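Local coordinates for L-lactate dehydrogenase (Trichomonas vaginalis, PDB 4UUL), which is an engineered variant of an NAD-dependent lactate dehydrogenase, an enzyme that reduces pyruvate to L-lactate, and as a family member probably also acts on malate, at residues Pro44-Leu49 and Phe67-Asp72; Val106-Thr111 and Glu137-His142; Ser152-Leu157 and Lys246-His251. The protein carries 1 engineered substitution. All coordinates share one frame; numbering follows the deposited sequence.

Contact 1 (Pro44-Leu49 and Phe67-Asp72); sequences PAMNRL and FVATTD
Met-46 and Leu-49, three residues apart at the start of helix 46-57, face the end of strand 64-70, where CA of Leu-49 lies 6.8 Å from CA of Ala-69. Met-46 has the largest share of the contact. Its CG stands anti to the carbonyl carbon (chi1 -74°), and bends at chi2 and chi3 curl the chain beyond it. The terminal methyl therefore meets the peptide that joins Ala-69 to Thr-70: CE is 3.8 Å from C of Ala-69 and 3.6 Å from N of Thr-70. Further back, the thioether passes obliquely over Thr-71, with SD of Met-46 3.4 Å from CG2 of Thr-71. The same methyl of Thr-71 is 3.5 Å from CG of Met-46, closer than an ordinary carbon-carbon contact, so packing is tight here. OG1 of Thr-71 sits between the backbone N and the carbonyl carbon (chi1 63°), which makes CG2, beside the N, the branch that meets Met-46.

Leu-49 meets the strand at Ala-69, its CG and CD2 both 3.8 Å from CB of Ala-69. CB of Thr-70 points away from the helix; OG1 of Thr-70 accepts from N of Asp-72 at 2.9 Å, an ST turn, and Asp-72 in turn caps helix 73-77 through Ala-75.

Helix and strand belong to the beta-alpha-beta unit formed with strand 35-40. Leu-49 also packs on Leu-39 and on Ala-12, a predicted NAD(+) site residue. Apolar carbons and one sulfur make the side-chain contacts, which implies that shape and van der Waals fit, without polar pairing across the segments, set how the helix sits on the strand.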
loop_
_atom_site.group_PDB
_atom_site.type_symbol
_atom_site.label_atom_id
_atom_site.label_comp_id
_atom_site.label_asym_id
_atom_site.label_seq_id
_atom_site.Cartn_x
_atom_site.Cartn_y
_atom_site.Cartn_z
ATOM N N PRO B 44 -20.785 13.149 -0.052
ATOM C CA PRO B 44 -21.216 11.823 -0.516
ATOM C C PRO B 44 -20.182 10.714 -0.293
ATOM O O PRO B 44 -20.519 9.517 -0.385
ATOM C CB PRO B 44 -21.458 12.025 -2.023
ATOM C CG PRO B 44 -21.549 13.498 -2.236
ATOM C CD PRO B 44 -20.808 14.162 -1.130
ATOM N N ALA B 45 -18.927 11.096 -0.050
ATOM C CA ALA B 45 -17.849 10.131 0.104
ATOM C C ALA B 45 -17.599 9.792 1.551
ATOM O O ALA B 45 -16.720 8.988 1.849
ATOM C CB ALA B 45 -16.595 10.675 -0.493
ATOM N N MET B 46 -18.351 10.393 2.456
ATOM C CA MET B 46 -17.966 10.285 3.856
ATOM C C MET B 46 -18.133 8.884 4.438
ATOM O O MET B 46 -17.328 8.483 5.260
ATOM C CB MET B 46 -18.653 11.338 4.726
ATOM C CG MET B 46 -18.046 12.727 4.503
ATOM S SD MET B 46 -16.231 12.885 4.614
ATOM C CE MET B 46 -16.039 13.001 6.387
ATOM N N ASN B 47 -19.121 8.111 4.003
ATOM C CA ASN B 47 -19.165 6.716 4.461
ATOM C C ASN B 47 -17.919 5.911 4.023
ATOM O O ASN B 47 -17.346 5.141 4.841
ATOM C CB ASN B 47 -20.431 6.038 4.005
ATOM C CG ASN B 47 -21.636 6.475 4.810
ATOM O OD1 ASN B 47 -21.507 7.037 5.905
ATOM N ND2 ASN B 47 -22.806 6.236 4.271
ATOM N N ARG B 48 -17.471 6.114 2.779
ATOM C CA ARG B 48 -16.260 5.445 2.345
ATOM C C ARG B 48 -15.041 5.966 3.132
ATOM O O ARG B 48 -14.096 5.230 3.432
ATOM C CB ARG B 48 -16.091 5.615 0.840
ATOM C CG ARG B 48 -15.325 4.470 0.198
ATOM C CD ARG B 48 -15.262 4.580 -1.287
ATOM N NE ARG B 48 -14.022 4.004 -1.797
ATOM C CZ ARG B 48 -13.415 4.409 -2.913
ATOM N NH1 ARG B 48 -13.927 5.411 -3.627
ATOM N NH2 ARG B 48 -12.281 3.838 -3.304
ATOM N N LEU B 49 -15.056 7.244 3.487
ATOM C CA LEU B 49 -13.956 7.752 4.274
ATOM C C LEU B 49 -13.961 7.151 5.675
ATOM O O LEU B 49 -12.892 6.798 6.210
ATOM C CB LEU B 49 -13.968 9.285 4.327
ATOM C CG LEU B 49 -12.688 9.894 4.889
ATOM C CD1 LEU B 49 -11.402 9.287 4.287
ATOM C CD2 LEU B 49 -12.748 11.361 4.619
ATOM N N PHE B 67 -5.921 11.070 13.393
ATOM C CA PHE B 67 -6.416 11.503 12.108
ATOM C C PHE B 67 -7.714 12.284 12.326
ATOM O O PHE B 67 -8.363 12.194 13.379
ATOM C CB PHE B 67 -6.702 10.304 11.201
ATOM C CG PHE B 67 -7.705 9.358 11.767
ATOM C CD1 PHE B 67 -9.053 9.564 11.593
ATOM C CD2 PHE B 67 -7.294 8.264 12.491
ATOM C CE1 PHE B 67 -9.990 8.695 12.164
ATOM C CE2 PHE B 67 -8.211 7.400 13.050
ATOM C CZ PHE B 67 -9.556 7.616 12.873
ATOM N N VAL B 68 -8.095 13.007 11.291
ATOM C CA VAL B 68 -9.411 13.615 11.204
ATOM C C VAL B 68 -9.912 13.378 9.785
ATOM O O VAL B 68 -9.213 13.611 8.815
ATOM C CB VAL B 68 -9.419 15.119 11.555
ATOM C CG1 VAL B 68 -8.570 15.968 10.629
ATOM C CG2 VAL B 68 -10.860 15.626 11.612
ATOM N N ALA B 69 -11.104 12.828 9.681
ATOM C CA ALA B 69 -11.810 12.638 8.411
ATOM C C ALA B 69 -12.860 13.694 8.359
ATOM O O ALA B 69 -13.694 13.832 9.290
ATOM C CB ALA B 69 -12.510 11.299 8.429
ATOM N N THR B 70 -12.840 14.495 7.308
ATOM C CA THR B 70 -13.653 15.717 7.297
ATOM C C THR B 70 -14.065 16.144 5.898
ATOM O O THR B 70 -13.412 15.770 4.913
ATOM C CB THR B 70 -12.873 16.843 7.997
ATOM O OG1 THR B 70 -13.702 17.981 8.157
ATOM C CG2 THR B 70 -11.637 17.259 7.231
ATOM N N THR B 71 -15.128 16.910 5.829
ATOM C CA THR B 71 -15.465 17.665 4.629
ATOM C C THR B 71 -15.113 19.159 4.739
ATOM O O THR B 71 -15.350 19.906 3.818
ATOM C CB THR B 71 -16.949 17.566 4.326
ATOM O OG1 THR B 71 -17.682 18.150 5.400
ATOM C CG2 THR B 71 -17.346 16.099 4.208
ATOM N N ASP B 72 -14.588 19.578 5.874
ATOM C CA ASP B 72 -14.395 20.974 6.204
ATOM C C ASP B 72 -12.976 21.421 5.866
ATOM O O ASP B 72 -11.994 20.884 6.424
ATOM C CB ASP B 72 -14.579 21.177 7.707
ATOM C CG ASP B 72 -14.374 22.591 8.103
ATOM O OD1 ASP B 72 -15.084 23.428 7.537
ATOM O OD2 ASP B 72 -13.489 22.877 8.938
#

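Contact 2 (Val106-Thr111 and Glu137-His142)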
loop_
_atom_site.group_PDB
_atom_site.type_symbol
_atom_site.label_atom_id
_atom_site.label_comp_id
_atom_site.label_asym_id
_atom_site.label_seq_id
_atom_site.Cartn_x
_atom_site.Cartn_y
_atom_site.Cartn_z
ATOM N N VAL B 106 -11.043 26.780 -10.631
ATOM C CA VAL B 106 -11.788 27.261 -9.488
ATOM C C VAL B 106 -11.394 26.486 -8.202
ATOM O O VAL B 106 -11.154 27.044 -7.146
ATOM C CB VAL B 106 -13.292 27.148 -9.748
ATOM C CG1 VAL B 106 -14.073 27.493 -8.477
ATOM C CG2 VAL B 106 -13.727 28.064 -10.962
ATOM N N ILE B 107 -11.348 25.168 -8.346
ATOM C CA ILE B 107 -10.972 24.261 -7.262
ATOM C C ILE B 107 -9.626 24.656 -6.681
ATOM O O ILE B 107 -9.458 24.816 -5.475
ATOM C CB ILE B 107 -10.897 22.817 -7.813
ATOM C CG1 ILE B 107 -12.282 22.361 -8.293
ATOM C CG2 ILE B 107 -10.328 21.865 -6.785
ATOM C CD1 ILE B 107 -13.409 22.663 -7.355
ATOM N N PHE B 108 -8.660 24.825 -7.570
ATOM C CA PHE B 108 -7.297 25.075 -7.156
ATOM C C PHE B 108 -7.075 26.518 -6.678
ATOM O O PHE B 108 -6.257 26.746 -5.783
ATOM C CB PHE B 108 -6.292 24.555 -8.175
ATOM C CG PHE B 108 -6.189 23.071 -8.071
ATOM C CD1 PHE B 108 -7.041 22.235 -8.750
ATOM C CD2 PHE B 108 -5.302 22.517 -7.168
ATOM C CE1 PHE B 108 -6.993 20.847 -8.557
ATOM C CE2 PHE B 108 -5.239 21.132 -6.988
ATOM C CZ PHE B 108 -6.098 20.314 -7.659
ATOM N N LYS B 109 -7.864 27.468 -7.187
ATOM C CA LYS B 109 -7.858 28.768 -6.574
ATOM C C LYS B 109 -8.309 28.639 -5.109
ATOM O O LYS B 109 -7.681 29.176 -4.179
ATOM C CB LYS B 109 -8.802 29.709 -7.355
ATOM C CG LYS B 109 -9.126 31.012 -6.641
ATOM C CD LYS B 109 -9.921 31.978 -7.503
ATOM C CE LYS B 109 -10.251 33.282 -6.841
ATOM N NZ LYS B 109 -11.027 33.106 -5.631
ATOM N N ASN B 110 -9.421 27.951 -4.884
ATOM C CA ASN B 110 -9.964 27.809 -3.516
ATOM C C ASN B 110 -8.947 27.082 -2.629
ATOM O O ASN B 110 -8.738 27.458 -1.467
ATOM C CB ASN B 110 -11.252 27.013 -3.551
ATOM C CG ASN B 110 -12.394 27.777 -4.190
ATOM O OD1 ASN B 110 -12.303 28.963 -4.414
ATOM N ND2 ASN B 110 -13.429 27.067 -4.562
ATOM N N THR B 111 -8.294 26.075 -3.191
ATOM C CA THR B 111 -7.359 25.294 -2.389
ATOM C C THR B 111 -6.111 26.132 -2.016
ATOM O O THR B 111 -5.590 26.059 -0.898
ATOM C CB THR B 111 -6.959 24.036 -3.141
ATOM O OG1 THR B 111 -8.084 23.213 -3.339
ATOM C CG2 THR B 111 -5.905 23.278 -2.420
ATOM N N GLU B 137 0.215 25.748 -10.490
ATOM C CA GLU B 137 0.402 27.184 -10.733
ATOM C C GLU B 137 -0.751 27.990 -10.146
ATOM O O GLU B 137 -0.543 29.027 -9.525
ATOM C CB GLU B 137 0.542 27.419 -12.221
ATOM C CG GLU B 137 0.730 28.866 -12.640
ATOM C CD GLU B 137 1.989 29.538 -12.195
ATOM O OE1 GLU B 137 3.025 28.866 -12.036
ATOM O OE2 GLU B 137 1.968 30.814 -12.084
ATOM N N ILE B 138 -1.990 27.573 -10.428
ATOM C CA ILE B 138 -3.157 28.303 -9.944
ATOM C C ILE B 138 -3.174 28.309 -8.416
ATOM O O ILE B 138 -3.493 29.352 -7.814
ATOM C CB ILE B 138 -4.444 27.731 -10.593
ATOM C CG1 ILE B 138 -4.461 27.989 -12.122
ATOM C CG2 ILE B 138 -5.681 28.282 -9.941
ATOM C CD1 ILE B 138 -4.449 29.464 -12.540
ATOM N N ALA B 139 -2.960 27.154 -7.787
ATOM C CA ALA B 139 -2.982 27.152 -6.320
ATOM C C ALA B 139 -1.939 28.097 -5.770
ATOM O O ALA B 139 -2.242 28.915 -4.872
ATOM C CB ALA B 139 -2.756 25.771 -5.793
ATOM N N MET B 140 -0.742 28.061 -6.346
ATOM C CA MET B 140 0.332 28.927 -5.882
ATOM C C MET B 140 -0.021 30.406 -6.058
ATOM O O MET B 140 0.215 31.208 -5.148
ATOM C CB MET B 140 1.602 28.557 -6.634
ATOM C CG MET B 140 2.789 29.438 -6.297
ATOM S SD MET B 140 4.285 29.054 -7.227
ATOM C CE MET B 140 3.764 29.210 -8.902
ATOM N N LEU B 141 -0.555 30.776 -7.216
ATOM C CA LEU B 141 -0.924 32.189 -7.444
ATOM C C LEU B 141 -1.947 32.707 -6.471
ATOM O O LEU B 141 -2.009 33.885 -6.204
ATOM C CB LEU B 141 -1.476 32.367 -8.869
ATOM C CG LEU B 141 -0.421 32.269 -9.994
ATOM C CD1 LEU B 141 -1.133 32.307 -11.322
ATOM C CD2 LEU B 141 0.669 33.372 -9.909
ATOM N N HIS B 142 -2.767 31.801 -5.942
ATOM C CA HIS B 142 -3.838 32.165 -5.035
ATOM C C HIS B 142 -3.551 31.829 -3.575
ATOM O O HIS B 142 -4.451 31.806 -2.759
ATOM C CB HIS B 142 -5.142 31.552 -5.517
ATOM C CG HIS B 142 -5.588 32.138 -6.818
ATOM N ND1 HIS B 142 -5.263 31.595 -8.040
ATOM C CD2 HIS B 142 -6.338 33.242 -7.081
ATOM C CE1 HIS B 142 -5.767 32.343 -9.005
ATOM N NE2 HIS B 142 -6.424 33.347 -8.457
#
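Lys-109 and His-142 bury the most surface, the aliphatic chain of the lysine lying across one face of the imidazole. CG of Lys-109 is 3.8 Å from the centroid of the His-142 ring and 20° off its normal, displaced toward the rim, which defines a CH-pi contact; its shortest approach is 3.6 Å to CD2 of His-142. With CG anti to the backbone N, the lysine chain starts out over the ring, and CD and CE continue past the same CD2. The amine itself is engaged by Glu-113 in a salt bridge, and NZ of Lys-109 stays 5.4 Å from NE2 of His-142.

The orientation of the imidazole has its own explanation. ND1 of His-142 donates to O of Ile-138 at 2.9 Å, with the acceptor 5° out of the ring plane. That carbonyl also takes the backbone N of His-142, and the two donors reach it from opposite faces of its plane. The last turn of helix 132-141 thus fixes the rotation of the ring that Lys-109 covers.

Phe-108 and Ala-139 form the closest backbone approach. CA of Ala-139 makes a CA-H...O contact of 3.3 Å with O of Phe-108, while CB of Ala-139 lies at the edge of the phenyl ring, near its plane. Beside them, CG2 of Ile-138 rests 3.6 Å from N of Lys-109.

The axes of 106-111 and 137-141 approach to 7.3 Å, with 37° between their N-to-C directions. The two helices, which follow strands 82-85 and 124-127 in the chain and lead to 124-127 and 151-153 respectively, are neighbours in one helical layer of the Rossmann-type NAD-binding domain.

Contact 3 (Ser152-Leu157 and Lys246-His251); sequences SSLSML and KAAIQH
NE2 of His-251 meets OG of Ser-152 at the ring edge, 2.8 Å apart, and either could be the donor. The imidazole, its CG anti to the backbone N (chi1 178°), is bound at both nitrogens. A water in the ring plane takes the other one, its oxygen 2.7 Å from ND1 of His-251, and this water accepts from the backbone N of Ser-155 at 2.8 Å. O of Ser-153 approaches CE1 of His-251 obliquely to 3.4 Å.

Apolar contacts flank these bonds. Leu-154 and His-251 slide past each other in opposite directions, bringing CD1 of Leu-154 to 3.7 Å from CB of His-251. CB of Ala-247 fits at the start of helix 156-170, 3.5 Å from N of Leu-157. The bent chain of Met-156 meets the extended Gln-250 at about a right angle; CE of Met-156 is 3.7 Å from OE1 of Gln-250 and almost equally far from CD and NE2 of that amide.

OE1 of Gln-250 accepts from NZ of Lys-246 at 2.9 Å, the donor standing 49° out of the carbonyl plane, and also from ND2 of Asn-160. NZ of Lys-246 donates in addition to the backbone O of Cys-59 of the second subunit, so the amide is tied to the dimer contact.

Leu-154 contacts NADH in a complex of this protein, though none is bound here. Partners on both nitrogens imply an imidazole fixed in rotation, its buried polarity met by Ser-152 and a water, where strand 151-153 and the residues after it meet helix 242-257.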
loop_
_atom_site.group_PDB
_atom_site.type_symbol
_atom_site.label_atom_id
_atom_site.label_comp_id
_atom_site.label_asym_id
_atom_site.label_seq_id
_atom_site.Cartn_x
_atom_site.Cartn_y
_atom_site.Cartn_z
ATOM N N SER B 152 4.925 21.904 -5.642
ATOM C CA SER B 152 5.465 21.120 -6.739
ATOM C C SER B 152 4.362 20.216 -7.293
ATOM O O SER B 152 3.333 20.062 -6.645
ATOM C CB SER B 152 6.709 20.337 -6.320
ATOM O OG SER B 152 6.410 19.361 -5.368
ATOM N N SER B 153 4.629 19.628 -8.451
ATOM C CA SER B 153 3.710 18.719 -9.083
ATOM C C SER B 153 4.408 17.423 -9.454
ATOM O O SER B 153 5.630 17.342 -9.549
ATOM C CB SER B 153 3.043 19.338 -10.305
ATOM O OG SER B 153 3.937 19.607 -11.378
ATOM N N LEU B 154 3.622 16.344 -9.543
ATOM C CA LEU B 154 4.137 15.000 -9.668
ATOM C C LEU B 154 4.397 14.569 -11.108
ATOM O O LEU B 154 3.446 14.306 -11.833
ATOM C CB LEU B 154 3.136 14.015 -9.019
ATOM C CG LEU B 154 3.627 12.588 -8.924
ATOM C CD1 LEU B 154 4.830 12.475 -8.019
ATOM C CD2 LEU B 154 2.555 11.672 -8.436
ATOM N N SER B 155 5.649 14.360 -11.454
ATOM C CA SER B 155 6.038 13.781 -12.745
ATOM C C SER B 155 6.775 12.436 -12.552
ATOM O O SER B 155 7.068 11.778 -13.544
ATOM C CB SER B 155 6.820 14.793 -13.585
ATOM O OG SER B 155 7.890 15.239 -12.862
ATOM N N MET B 156 6.902 11.963 -11.306
ATOM C CA MET B 156 7.659 10.711 -11.114
ATOM C C MET B 156 6.972 9.434 -11.611
ATOM O O MET B 156 7.653 8.457 -11.862
ATOM C CB MET B 156 8.062 10.511 -9.642
ATOM C CG MET B 156 9.368 11.214 -9.309
ATOM S SD MET B 156 10.800 10.661 -10.226
ATOM C CE MET B 156 10.772 8.922 -9.788
ATOM N N LEU B 157 5.648 9.422 -11.745
ATOM C CA LEU B 157 5.014 8.267 -12.337
ATOM C C LEU B 157 5.516 8.062 -13.753
ATOM O O LEU B 157 5.823 6.925 -14.158
ATOM C CB LEU B 157 3.495 8.366 -12.324
ATOM C CG LEU B 157 2.687 7.253 -12.964
ATOM C CD1 LEU B 157 3.051 5.868 -12.385
ATOM C CD2 LEU B 157 1.223 7.531 -12.867
ATOM N N LYS B 246 2.877 5.226 -5.221
ATOM C CA LYS B 246 4.292 4.917 -5.051
ATOM C C LYS B 246 5.115 6.156 -5.453
ATOM O O LYS B 246 6.030 6.575 -4.761
ATOM C CB LYS B 246 4.653 3.680 -5.844
ATOM C CG LYS B 246 6.095 3.185 -5.666
ATOM C CD LYS B 246 7.130 3.845 -6.528
ATOM C CE LYS B 246 8.517 3.282 -6.213
ATOM N NZ LYS B 246 9.552 3.824 -7.120
ATOM N N ALA B 247 4.821 6.725 -6.624
ATOM C CA ALA B 247 5.531 7.894 -7.106
ATOM C C ALA B 247 5.329 9.106 -6.184
ATOM O O ALA B 247 6.256 9.873 -5.968
ATOM C CB ALA B 247 5.051 8.241 -8.516
ATOM N N ALA B 248 4.105 9.291 -5.679
ATOM C CA ALA B 248 3.808 10.400 -4.796
ATOM C C ALA B 248 4.612 10.364 -3.508
ATOM O O ALA B 248 5.179 11.372 -3.069
ATOM C CB ALA B 248 2.337 10.502 -4.518
ATOM N N ILE B 249 4.608 9.225 -2.858
ATOM C CA ILE B 249 5.410 9.042 -1.652
ATOM C C ILE B 249 6.874 9.257 -1.946
ATOM O O ILE B 249 7.558 9.961 -1.204
ATOM C CB ILE B 249 5.156 7.673 -1.011
ATOM C CG1 ILE B 249 3.716 7.659 -0.460
ATOM C CG2 ILE B 249 6.182 7.343 0.102
ATOM C CD1 ILE B 249 3.275 6.317 -0.020
ATOM N N GLN B 250 7.348 8.676 -3.040
ATOM C CA GLN B 250 8.741 8.807 -3.446
ATOM C C GLN B 250 9.142 10.295 -3.613
ATOM O O GLN B 250 10.160 10.766 -3.100
ATOM C CB GLN B 250 8.935 8.065 -4.761
ATOM C CG GLN B 250 10.345 8.124 -5.312
ATOM C CD GLN B 250 10.549 7.166 -6.446
ATOM O OE1 GLN B 250 9.582 6.690 -7.084
ATOM N NE2 GLN B 250 11.796 6.865 -6.732
ATOM N N HIS B 251 8.292 11.063 -4.275
ATOM C CA HIS B 251 8.538 12.484 -4.462
ATOM C C HIS B 251 8.525 13.204 -3.135
ATOM O O HIS B 251 9.448 13.967 -2.820
ATOM C CB HIS B 251 7.444 13.042 -5.394
ATOM C CG HIS B 251 7.501 14.515 -5.661
ATOM N ND1 HIS B 251 7.454 15.055 -6.926
ATOM C CD2 HIS B 251 7.470 15.582 -4.806
ATOM C CE1 HIS B 251 7.439 16.360 -6.850
ATOM N NE2 HIS B 251 7.428 16.717 -5.575
HETATM O O HOH W 1 7.665 14.147 -9.513
#

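Followed from the N terminus, the three contacts come in series, each closing before the next opens, so none nests or crosses. Contact 1 closes a 17-residue excursion within the beta-alpha-beta unit ending at strand 64-70, one outer strand of the parallel sheet. Contact 2 closes 25 residues, including strand 124-127, and joins two helices of the same NAD-binding domain. Contact 3 begins at strand 151-153, the other outer strand, which follows helix 132-141, and spans 88 residues to tie that sheet to helix 242-257. The centres of contacts 1 and 3 are about 24 Å apart; contacts 2 and 3 come within about 7 Å at their nearest atoms, without touching.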